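Local atomic coordinates of XRE family transcriptional regulator (Enterobacter cloacae subsp. cloacae, PDB entry 6B8W), a protein that probably binds DNA and regulates transcription, this piece being its metal-binding C-terminal cupin domain. Residues 24-32 and 73-84; 39-50 and 83-94. All blocks are in the same frame, centred on the assembly; numbering follows the deposited sequence.

Contact 1: residues 24-32 and 73-84; sequences LAPGALSES and KPHAYRNSSSRP
S30 pairs with Y77 across edge strand 29-31 and its inner neighbour 75-78, antiparallel in the cupin beta-barrel. Y77 N donates to S30 O at 2.8 Å, and S30 N returns a bond to Y77 O. L29 with R78 and E31 with A76 are the flanking non-hydrogen-bonded pairs. L29 CD1 and E31 CG both rest near the methyl group of A76. R78 turns its far end away to a salt bridge with E51.

Residues H75 and Y77 bind manganese in a known structure of this protein; no metal is bound to this chain here. S32 lies over the H75 imidazole. Its CB sits above the ring centre, 3.4 Å from the centroid and 15° off the normal, a CH-pi contact. The ring is turned by a chi1 of 56°, which places CG between the backbone N and carbonyl carbon. Its ND1 then donates in the ring plane to K73 O at 2.8 Å, nearly straight at 173°. That bond helps hold the ring's rotation. Its NE2 makes a weak bond to Y77 OH, whose stronger partner is E41. L24 CD2 packs on Y77 CB at 3.9 Å.

At the far end, A25 to A28 form a type II turn that leads into strand 29-31. G27 N donates to N79 O, and N79 N to A28 O. The N79 side chain is buried and held at both ends of its amide. OD1 accepts from S81 N, an Asx turn, and from S81 OG on a lone pair. ND2 gives one proton to R83 O in the amide plane, and the other to L24 O at 2.8 Å, reaching that oxygen from above its carbonyl plane.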
loop_
_atom_site.group_PDB
_atom_site.type_symbol
_atom_site.label_atom_id
_atom_site.label_comp_id
_atom_site.label_asym_id
_atom_site.label_seq_id
_atom_site.Cartn_x
_atom_site.Cartn_y
_atom_site.Cartn_z
ATOM N N LEU A 24 -1.287 -11.365 -10.278
ATOM C CA LEU A 24 -0.764 -11.774 -11.584
ATOM C C LEU A 24 -0.411 -13.259 -11.519
ATOM O O LEU A 24 0.389 -13.698 -10.673
ATOM C CB LEU A 24 0.455 -10.884 -11.907
ATOM C CG LEU A 24 1.030 -10.725 -13.301
ATOM C CD1 LEU A 24 -0.017 -10.222 -14.303
ATOM C CD2 LEU A 24 2.227 -9.762 -13.250
ATOM N N ALA A 25 -1.045 -14.042 -12.394
ATOM C CA ALA A 25 -0.871 -15.488 -12.429
ATOM C C ALA A 25 0.507 -15.884 -12.937
ATOM O O ALA A 25 1.145 -15.108 -13.637
ATOM C CB ALA A 25 -1.946 -16.125 -13.307
ATOM N N PRO A 26 0.965 -17.097 -12.588
ATOM C CA PRO A 26 2.261 -17.553 -13.071
ATOM C C PRO A 26 2.360 -17.450 -14.586
ATOM O O PRO A 26 1.414 -17.816 -15.296
ATOM C CB PRO A 26 2.294 -19.026 -12.645
ATOM C CG PRO A 26 1.452 -19.049 -11.424
ATOM C CD PRO A 26 0.343 -18.095 -11.699
ATOM N N GLY A 27 3.461 -16.882 -15.056
ATOM C CA GLY A 27 3.726 -16.746 -16.487
ATOM C C GLY A 27 3.067 -15.570 -17.177
ATOM O O GLY A 27 3.334 -15.331 -18.352
ATOM N N ALA A 28 2.212 -14.839 -16.464
ATOM C CA ALA A 28 1.519 -13.715 -17.043
ATOM C C ALA A 28 2.434 -12.489 -17.211
ATOM O O ALA A 28 3.325 -12.245 -16.409
ATOM C CB ALA A 28 0.313 -13.359 -16.196
ATOM N N LEU A 29 2.179 -11.755 -18.282
ATOM C CA LEU A 29 2.880 -10.539 -18.643
ATOM C C LEU A 29 1.836 -9.474 -18.932
ATOM O O LEU A 29 0.938 -9.693 -19.760
ATOM C CB LEU A 29 3.705 -10.756 -19.896
ATOM C CG LEU A 29 4.338 -9.514 -20.537
ATOM C CD1 LEU A 29 5.404 -8.890 -19.659
ATOM C CD2 LEU A 29 4.919 -9.878 -21.913
ATOM N N SER A 30 1.986 -8.313 -18.296
ATOM C CA SER A 30 1.091 -7.192 -18.515
ATOM C C SER A 30 1.909 -5.936 -18.831
ATOM O O SER A 30 2.775 -5.547 -18.048
ATOM C CB SER A 30 0.259 -6.960 -17.256
ATOM O OG SER A 30 -0.634 -5.877 -17.414
ATOM N N GLU A 31 1.640 -5.323 -19.979
ATOM C CA GLU A 31 2.299 -4.085 -20.368
ATOM C C GLU A 31 1.392 -2.918 -19.955
ATOM O O GLU A 31 0.176 -2.978 -20.113
ATOM C CB GLU A 31 2.656 -4.095 -21.870
ATOM C CG GLU A 31 3.782 -5.106 -22.118
ATOM C CD GLU A 31 4.056 -5.443 -23.574
ATOM O OE1 GLU A 31 3.567 -4.732 -24.490
ATOM O OE2 GLU A 31 4.799 -6.442 -23.785
ATOM N N SER A 32 1.982 -1.871 -19.396
ATOM C CA SER A 32 1.197 -0.723 -18.928
ATOM C C SER A 32 0.497 -0.010 -20.063
ATOM O O SER A 32 0.945 -0.053 -21.192
ATOM C CB SER A 32 2.109 0.286 -18.244
ATOM O OG SER A 32 3.077 0.786 -19.163
ATOM N N LYS A 73 5.761 6.397 -18.566
ATOM C CA LYS A 73 6.750 5.757 -19.450
ATOM C C LYS A 73 6.396 4.272 -19.568
ATOM O O LYS A 73 5.900 3.696 -18.608
ATOM C CB LYS A 73 8.157 5.904 -18.905
ATOM C CG LYS A 73 8.607 7.342 -18.700
ATOM C CD LYS A 73 8.619 8.137 -19.988
ATOM C CE LYS A 73 8.898 9.597 -19.713
ATOM N NZ LYS A 73 8.819 10.359 -20.980
ATOM N N PRO A 74 6.662 3.653 -20.732
ATOM C CA PRO A 74 6.318 2.222 -20.877
ATOM C C PRO A 74 6.967 1.357 -19.801
ATOM O O PRO A 74 8.135 1.553 -19.451
ATOM C CB PRO A 74 6.864 1.853 -22.263
ATOM C CG PRO A 74 6.950 3.145 -23.005
ATOM C CD PRO A 74 7.196 4.228 -21.988
ATOM N N HIS A 75 6.181 0.475 -19.213
ATOM C CA HIS A 75 6.686 -0.442 -18.194
ATOM C C HIS A 75 5.856 -1.693 -18.257
ATOM O O HIS A 75 4.811 -1.697 -18.915
ATOM C CB HIS A 75 6.693 0.182 -16.791
ATOM C CG HIS A 75 5.376 0.710 -16.321
ATOM N ND1 HIS A 75 4.878 1.934 -16.721
ATOM C CD2 HIS A 75 4.498 0.230 -15.405
ATOM C CE1 HIS A 75 3.727 2.158 -16.101
ATOM N NE2 HIS A 75 3.475 1.138 -15.303
ATOM N N ALA A 76 6.326 -2.738 -17.584
ATOM C CA ALA A 76 5.672 -4.016 -17.651
ATOM C C ALA A 76 5.772 -4.755 -16.345
ATOM O O ALA A 76 6.652 -4.494 -15.535
ATOM C CB ALA A 76 6.267 -4.840 -18.778
ATOM N N TYR A 77 4.848 -5.683 -16.157
ATOM C CA TYR A 77 4.759 -6.460 -14.956
ATOM C C TYR A 77 4.770 -7.910 -15.399
ATOM O O TYR A 77 4.020 -8.271 -16.284
ATOM C CB TYR A 77 3.427 -6.170 -14.235
ATOM C CG TYR A 77 3.060 -4.699 -14.077
ATOM C CD1 TYR A 77 2.458 -4.003 -15.109
ATOM C CD2 TYR A 77 3.239 -4.035 -12.875
ATOM C CE1 TYR A 77 2.092 -2.669 -14.972
ATOM C CE2 TYR A 77 2.862 -2.698 -12.720
ATOM C CZ TYR A 77 2.296 -2.021 -13.774
ATOM O OH TYR A 77 1.907 -0.691 -13.656
ATOM N N ARG A 78 5.576 -8.739 -14.754
ATOM C CA ARG A 78 5.670 -10.128 -15.152
ATOM C C ARG A 78 5.839 -11.038 -13.950
ATOM O O ARG A 78 6.525 -10.688 -12.993
ATOM C CB ARG A 78 6.835 -10.299 -16.139
ATOM C CG ARG A 78 6.942 -11.673 -16.789
ATOM C CD ARG A 78 8.019 -11.710 -17.872
ATOM N NE ARG A 78 9.355 -11.490 -17.329
ATOM C CZ ARG A 78 10.476 -11.382 -18.047
ATOM N NH1 ARG A 78 10.460 -11.466 -19.376
ATOM N NH2 ARG A 78 11.641 -11.221 -17.425
ATOM N N ASN A 79 5.194 -12.206 -14.022
ATOM C CA ASN A 79 5.315 -13.229 -12.994
ATOM C C ASN A 79 6.029 -14.422 -13.591
ATOM O O ASN A 79 5.452 -15.133 -14.409
ATOM C CB ASN A 79 3.944 -13.666 -12.493
ATOM C CG ASN A 79 4.034 -14.617 -11.308
ATOM O OD1 ASN A 79 5.122 -15.049 -10.938
ATOM N ND2 ASN A 79 2.890 -14.949 -10.709
ATOM N N SER A 80 7.292 -14.609 -13.217
ATOM C CA SER A 80 8.089 -15.761 -13.663
ATOM C C SER A 80 8.242 -16.837 -12.586
ATOM O O SER A 80 9.015 -17.778 -12.771
ATOM C CB SER A 80 9.449 -15.325 -14.174
ATOM O OG SER A 80 9.301 -14.624 -15.373
ATOM N N SER A 81 7.502 -16.710 -11.476
ATOM C CA SER A 81 7.511 -17.718 -10.422
ATOM C C SER A 81 6.402 -18.737 -10.729
ATOM O O SER A 81 5.646 -18.580 -11.696
ATOM C CB SER A 81 7.234 -17.081 -9.043
ATOM O OG SER A 81 5.861 -16.713 -8.931
ATOM N N SER A 82 6.267 -19.743 -9.881
ATOM C CA SER A 82 5.247 -20.785 -10.055
ATOM C C SER A 82 3.949 -20.599 -9.220
ATOM O O SER A 82 3.151 -21.525 -9.111
ATOM C CB SER A 82 5.869 -22.138 -9.757
ATOM O OG SER A 82 6.354 -22.129 -8.427
ATOM N N ARG A 83 3.762 -19.416 -8.641
ATOM C CA ARG A 83 2.557 -19.108 -7.881
ATOM C C ARG A 83 2.124 -17.675 -8.161
ATOM O O ARG A 83 2.920 -16.874 -8.634
ATOM C CB ARG A 83 2.805 -19.302 -6.389
ATOM C CG ARG A 83 3.781 -18.315 -5.773
ATOM C CD ARG A 83 3.958 -18.612 -4.298
ATOM N NE ARG A 83 4.810 -17.636 -3.638
ATOM C CZ ARG A 83 6.135 -17.567 -3.754
ATOM N NH1 ARG A 83 6.806 -18.406 -4.548
ATOM N NH2 ARG A 83 6.798 -16.636 -3.078
ATOM N N PRO A 84 0.855 -17.344 -7.872
ATOM C CA PRO A 84 0.421 -15.948 -8.085
ATOM C C PRO A 84 1.255 -14.926 -7.320
ATOM O O PRO A 84 1.802 -15.240 -6.257
ATOM C CB PRO A 84 -1.014 -15.927 -7.558
ATOM C CG PRO A 84 -1.475 -17.355 -7.605
ATOM C CD PRO A 84 -0.255 -18.205 -7.397
#

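Contact 2: residues 39-50 and 83-94; sequences VIEHVVVISGEL and RPVHFHSLIHYP
Two neighbouring antiparallel strands, 40-47 and 85-92, pair along their length in the middle of the five-stranded sheet. Backbone bonds join I40 to H92, H42 to L90 and V44 to H88 in both directions. The register shifts by one residue at a classic beta bulge, where I46 N and S47 N both donate to H86 O; H86 N returns a bond to S47 O.

The bulge turns I46 toward the partner strand. Its CD1 lies over the centre of the H88 ring, 3.7 Å from the centroid and 6° off the normal. Its CB covers one face of the H86 ring, nearer the rim. S47 OG stands beside H86 CB, and water 2 links that hydroxyl to H86 ND1. H86 NE2 bonds to S21.

On the side of E41, V43 and V45, the side chains face the barrel interior. With CG between its backbone N and carbonyl carbon (chi1 63°), F87 turns one ring face to L50 CD2, while V43 CG1 meets the ring obliquely at CD2. V85 CG2 touches L50 CB at 3.9 Å. I91 CD1 crosses the extended E41 side chain and touches its CB and CG, 3.6 Å from CG. The E41 carboxylate reaches S89 OG, which donates to OE2 at 2.7 Å from above the carboxylate plane. Y77 OH also bonds to OE2, so two hydroxyls grip this oxygen.

The other face meets the second subunit. Water 1 sits in the planes of the H42 and H92 rings, 2.8 Å from H42 ND1 and 2.7 Å from H92 ND1. H92 NE2 bonds to H92 of the second subunit, and I46 packs on its counterpart there. One face thus lines a dimer interface. The other carries E41, a manganese ligand in a known structure, into the metal site of a cupin barrel.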
loop_
_atom_site.group_PDB
_atom_site.type_symbol
_atom_site.label_atom_id
_atom_site.label_comp_id
_atom_site.label_asym_id
_atom_site.label_seq_id
_atom_site.Cartn_x
_atom_site.Cartn_y
_atom_site.Cartn_z
ATOM N N VAL A 39 2.347 11.536 -14.195
ATOM C CA VAL A 39 1.839 10.533 -13.249
ATOM C C VAL A 39 3.006 9.785 -12.586
ATOM O O VAL A 39 4.003 9.442 -13.245
ATOM C CB VAL A 39 0.910 9.524 -13.962
ATOM C CG1 VAL A 39 0.771 8.216 -13.190
ATOM C CG2 VAL A 39 -0.444 10.159 -14.231
ATOM N N ILE A 40 2.891 9.573 -11.278
ATOM C CA ILE A 40 3.871 8.797 -10.537
ATOM C C ILE A 40 3.188 7.494 -10.112
ATOM O O ILE A 40 2.051 7.512 -9.671
ATOM C CB ILE A 40 4.401 9.516 -9.297
ATOM C CG1 ILE A 40 5.048 10.847 -9.660
ATOM C CG2 ILE A 40 5.400 8.618 -8.542
ATOM C CD1 ILE A 40 6.285 10.747 -10.546
ATOM N N GLU A 41 3.896 6.382 -10.282
ATOM C CA GLU A 41 3.432 5.084 -9.867
ATOM C C GLU A 41 4.387 4.457 -8.826
ATOM O O GLU A 41 5.617 4.617 -8.904
ATOM C CB GLU A 41 3.234 4.140 -11.064
ATOM C CG GLU A 41 2.807 2.732 -10.647
ATOM C CD GLU A 41 2.319 1.811 -11.765
ATOM O OE1 GLU A 41 2.226 2.234 -12.945
ATOM O OE2 GLU A 41 2.027 0.625 -11.437
ATOM N N HIS A 42 3.798 3.799 -7.824
ATOM C CA HIS A 42 4.558 3.025 -6.839
ATOM C C HIS A 42 4.038 1.594 -6.962
ATOM O O HIS A 42 2.840 1.371 -7.041
ATOM C CB HIS A 42 4.307 3.456 -5.378
ATOM C CG HIS A 42 4.867 4.788 -4.993
ATOM N ND1 HIS A 42 4.254 5.977 -5.320
ATOM C CD2 HIS A 42 5.949 5.116 -4.240
ATOM C CE1 HIS A 42 4.946 6.982 -4.811
ATOM N NE2 HIS A 42 5.980 6.488 -4.150
ATOM N N VAL A 43 4.943 0.639 -6.985
ATOM C CA VAL A 43 4.591 -0.770 -6.941
ATOM C C VAL A 43 5.229 -1.302 -5.663
ATOM O O VAL A 43 6.409 -1.008 -5.384
ATOM C CB VAL A 43 5.134 -1.539 -8.150
ATOM C CG1 VAL A 43 5.077 -3.047 -7.930
ATOM C CG2 VAL A 43 4.341 -1.168 -9.395
ATOM N N VAL A 44 4.436 -2.029 -4.878
ATOM C CA VAL A 44 4.895 -2.687 -3.657
ATOM C C VAL A 44 4.405 -4.123 -3.728
ATOM O O VAL A 44 3.216 -4.365 -3.960
ATOM C CB VAL A 44 4.324 -2.034 -2.381
ATOM C CG1 VAL A 44 4.755 -2.811 -1.138
ATOM C CG2 VAL A 44 4.758 -0.582 -2.282
ATOM N N VAL A 45 5.310 -5.079 -3.566
ATOM C CA VAL A 45 4.924 -6.497 -3.586
ATOM C C VAL A 45 4.372 -6.883 -2.218
ATOM O O VAL A 45 4.952 -6.549 -1.197
ATOM C CB VAL A 45 6.114 -7.393 -3.979
ATOM C CG1 VAL A 45 5.765 -8.875 -3.901
ATOM C CG2 VAL A 45 6.565 -7.053 -5.400
ATOM N N ILE A 46 3.248 -7.588 -2.219
ATOM C CA ILE A 46 2.594 -8.028 -0.991
ATOM C C ILE A 46 2.968 -9.476 -0.728
ATOM O O ILE A 46 3.446 -9.795 0.355
ATOM C CB ILE A 46 1.062 -7.863 -1.082
ATOM C CG1 ILE A 46 0.699 -6.421 -1.467
ATOM C CG2 ILE A 46 0.401 -8.278 0.215
ATOM C CD1 ILE A 46 1.344 -5.338 -0.639
ATOM N N SER A 47 2.747 -10.342 -1.719
ATOM C CA SER A 47 3.115 -11.768 -1.599
ATOM C C SER A 47 3.590 -12.292 -2.959
ATOM O O SER A 47 3.139 -11.838 -3.995
ATOM C CB SER A 47 1.950 -12.598 -1.070
ATOM O OG SER A 47 0.855 -12.589 -1.953
ATOM N N GLY A 48 4.528 -13.221 -2.938
ATOM C CA GLY A 48 5.081 -13.768 -4.169
ATOM C C GLY A 48 6.303 -12.990 -4.608
ATOM O O GLY A 48 6.945 -12.344 -3.793
ATOM N N GLU A 49 6.606 -13.068 -5.901
ATOM C CA GLU A 49 7.759 -12.419 -6.515
ATOM C C GLU A 49 7.303 -11.776 -7.804
ATOM O O GLU A 49 6.657 -12.417 -8.612
ATOM C CB GLU A 49 8.818 -13.439 -6.893
ATOM C CG GLU A 49 9.322 -14.258 -5.746
ATOM C CD GLU A 49 10.402 -15.222 -6.161
ATOM O OE1 GLU A 49 10.795 -15.239 -7.353
ATOM O OE2 GLU A 49 10.865 -15.940 -5.260
ATOM N N LEU A 50 7.629 -10.507 -7.978
ATOM C CA LEU A 50 7.249 -9.771 -9.164
ATOM C C LEU A 50 8.460 -9.309 -9.972
ATOM O O LEU A 50 9.459 -8.848 -9.412
ATOM C CB LEU A 50 6.462 -8.525 -8.741
ATOM C CG LEU A 50 5.988 -7.586 -9.860
ATOM C CD1 LEU A 50 4.938 -8.279 -10.702
ATOM C CD2 LEU A 50 5.425 -6.298 -9.274
ATOM N N ARG A 83 3.762 -19.416 -8.641
ATOM C CA ARG A 83 2.557 -19.108 -7.881
ATOM C C ARG A 83 2.124 -17.675 -8.161
ATOM O O ARG A 83 2.920 -16.874 -8.634
ATOM C CB ARG A 83 2.805 -19.302 -6.389
ATOM C CG ARG A 83 3.781 -18.315 -5.773
ATOM C CD ARG A 83 3.958 -18.612 -4.298
ATOM N NE ARG A 83 4.810 -17.636 -3.638
ATOM C CZ ARG A 83 6.135 -17.567 -3.754
ATOM N NH1 ARG A 83 6.806 -18.406 -4.548
ATOM N NH2 ARG A 83 6.798 -16.636 -3.078
ATOM N N PRO A 84 0.855 -17.344 -7.872
ATOM C CA PRO A 84 0.421 -15.948 -8.085
ATOM C C PRO A 84 1.255 -14.926 -7.320
ATOM O O PRO A 84 1.802 -15.240 -6.257
ATOM C CB PRO A 84 -1.014 -15.927 -7.558
ATOM C CG PRO A 84 -1.475 -17.355 -7.605
ATOM C CD PRO A 84 -0.255 -18.205 -7.397
ATOM N N VAL A 85 1.392 -13.740 -7.890
ATOM C CA VAL A 85 2.066 -12.643 -7.185
ATOM C C VAL A 85 1.021 -11.566 -6.951
ATOM O O VAL A 85 0.277 -11.210 -7.864
ATOM C CB VAL A 85 3.291 -12.075 -7.917
ATOM C CG1 VAL A 85 2.942 -11.565 -9.312
ATOM C CG2 VAL A 85 3.947 -10.969 -7.095
ATOM N N HIS A 86 0.940 -11.104 -5.699
ATOM C CA HIS A 86 0.011 -10.075 -5.289
ATOM C C HIS A 86 0.805 -8.799 -5.034
ATOM O O HIS A 86 1.748 -8.808 -4.256
ATOM C CB HIS A 86 -0.707 -10.523 -4.008
ATOM C CG HIS A 86 -1.681 -9.521 -3.465
ATOM N ND1 HIS A 86 -2.063 -9.512 -2.141
ATOM C CD2 HIS A 86 -2.306 -8.468 -4.043
ATOM C CE1 HIS A 86 -2.921 -8.528 -1.936
ATOM N NE2 HIS A 86 -3.067 -7.861 -3.072
ATOM N N PHE A 87 0.455 -7.715 -5.718
ATOM C CA PHE A 87 1.146 -6.458 -5.489
ATOM C C PHE A 87 0.157 -5.318 -5.495
ATOM O O PHE A 87 -0.993 -5.491 -5.870
ATOM C CB PHE A 87 2.283 -6.234 -6.492
ATOM C CG PHE A 87 1.843 -6.124 -7.929
ATOM C CD1 PHE A 87 1.647 -7.263 -8.697
ATOM C CD2 PHE A 87 1.666 -4.883 -8.519
ATOM C CE1 PHE A 87 1.264 -7.163 -10.020
ATOM C CE2 PHE A 87 1.282 -4.767 -9.848
ATOM C CZ PHE A 87 1.085 -5.909 -10.611
ATOM N N HIS A 88 0.584 -4.175 -4.975
ATOM C CA HIS A 88 -0.235 -2.977 -5.043
ATOM C C HIS A 88 0.402 -2.018 -6.007
ATOM O O HIS A 88 1.636 -1.930 -6.095
ATOM C CB HIS A 88 -0.381 -2.219 -3.720
ATOM C CG HIS A 88 -1.104 -2.956 -2.648
ATOM N ND1 HIS A 88 -1.135 -2.502 -1.344
ATOM C CD2 HIS A 88 -1.781 -4.126 -2.657
ATOM C CE1 HIS A 88 -1.825 -3.347 -0.606
ATOM N NE2 HIS A 88 -2.216 -4.349 -1.371
ATOM N N SER A 89 -0.448 -1.288 -6.715
ATOM C CA SER A 89 -0.024 -0.261 -7.638
ATOM C C SER A 89 -0.695 1.019 -7.182
ATOM O O SER A 89 -1.916 1.107 -7.165
ATOM C CB SER A 89 -0.427 -0.621 -9.066
ATOM O OG SER A 89 -0.265 0.490 -9.931
ATOM N N LEU A 90 0.110 1.993 -6.774
ATOM C CA LEU A 90 -0.395 3.281 -6.337
ATOM C C LEU A 90 -0.119 4.281 -7.432
ATOM O O LEU A 90 0.978 4.310 -7.977
ATOM C CB LEU A 90 0.305 3.740 -5.065
ATOM C CG LEU A 90 0.016 2.979 -3.764
ATOM C CD1 LEU A 90 0.498 1.549 -3.804
ATOM C CD2 LEU A 90 0.730 3.728 -2.655
ATOM N N ILE A 91 -1.110 5.103 -7.742
ATOM C CA ILE A 91 -0.976 6.096 -8.794
ATOM C C ILE A 91 -1.315 7.478 -8.268
ATOM O O ILE A 91 -2.389 7.664 -7.747
ATOM C CB ILE A 91 -1.927 5.797 -9.971
ATOM C CG1 ILE A 91 -1.689 4.389 -10.557
ATOM C CG2 ILE A 91 -1.791 6.874 -11.038
ATOM C CD1 ILE A 91 -0.379 4.216 -11.306
ATOM N N HIS A 92 -0.379 8.419 -8.385
ATOM C CA HIS A 92 -0.617 9.820 -8.033
ATOM C C HIS A 92 -0.677 10.605 -9.359
ATOM O O HIS A 92 0.299 10.629 -10.124
ATOM C CB HIS A 92 0.477 10.363 -7.109
ATOM C CG HIS A 92 0.360 9.891 -5.694
ATOM N ND1 HIS A 92 0.833 8.667 -5.276
ATOM C CD2 HIS A 92 -0.177 10.484 -4.598
ATOM C CE1 HIS A 92 0.574 8.520 -3.986
ATOM N NE2 HIS A 92 -0.031 9.611 -3.551
ATOM N N TYR A 93 -1.828 11.213 -9.635
ATOM C CA TYR A 93 -2.032 11.971 -10.866
ATOM C C TYR A 93 -1.614 13.433 -10.610
ATOM O O TYR A 93 -1.783 13.936 -9.496
ATOM C CB TYR A 93 -3.481 11.838 -11.337
ATOM C CG TYR A 93 -3.985 10.395 -11.507
ATOM C CD1 TYR A 93 -3.823 9.691 -12.708
ATOM C CD2 TYR A 93 -4.633 9.749 -10.468
ATOM C CE1 TYR A 93 -4.300 8.389 -12.851
ATOM C CE2 TYR A 93 -5.117 8.447 -10.598
ATOM C CZ TYR A 93 -4.957 7.770 -11.788
ATOM O OH TYR A 93 -5.460 6.460 -11.873
ATOM N N PRO A 94 -1.044 14.122 -11.626
ATOM C CA PRO A 94 -0.568 15.486 -11.373
ATOM C C PRO A 94 -1.672 16.547 -11.257
ATOM O O PRO A 94 -2.745 16.408 -11.866
ATOM C CB PRO A 94 0.288 15.769 -12.599
ATOM C CG PRO A 94 -0.391 15.014 -13.682
ATOM C CD PRO A 94 -0.810 13.725 -13.025
HETATM O O HOH W 1 2.127 6.847 -6.833
HETATM O O HOH W 2 -1.393 -11.450 -0.330
HETATM O O HOH W 3 1.313 -14.717 -3.628
HETATM O O HOH W 4 4.808 -15.299 -6.933
HETATM O O HOH W 5 9.441 -16.357 -3.105
#

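In the fold
From the N terminus, strands 3-7 and 17-24 lead into 24-32, the first half of contact 1. Next comes 39-50, the first half of contact 2. The chain then passes through strands 50-54, 57-61 and 66-70 to 73-84, which closes contact 1, and on to 83-94, which closes contact 2. The two loops therefore cross, and the second halves share R83 and P84. The strand pair of contact 1 belongs to the four-stranded sheet, that of contact 2 to the five-stranded one. The sheets meet at the metal site, where H75 and Y77 of contact 1 face E41 of contact 2. L24 N also lies 2.9 Å from V85 O; that link is within the five-stranded sheet, and L24 passes from it into contact 1.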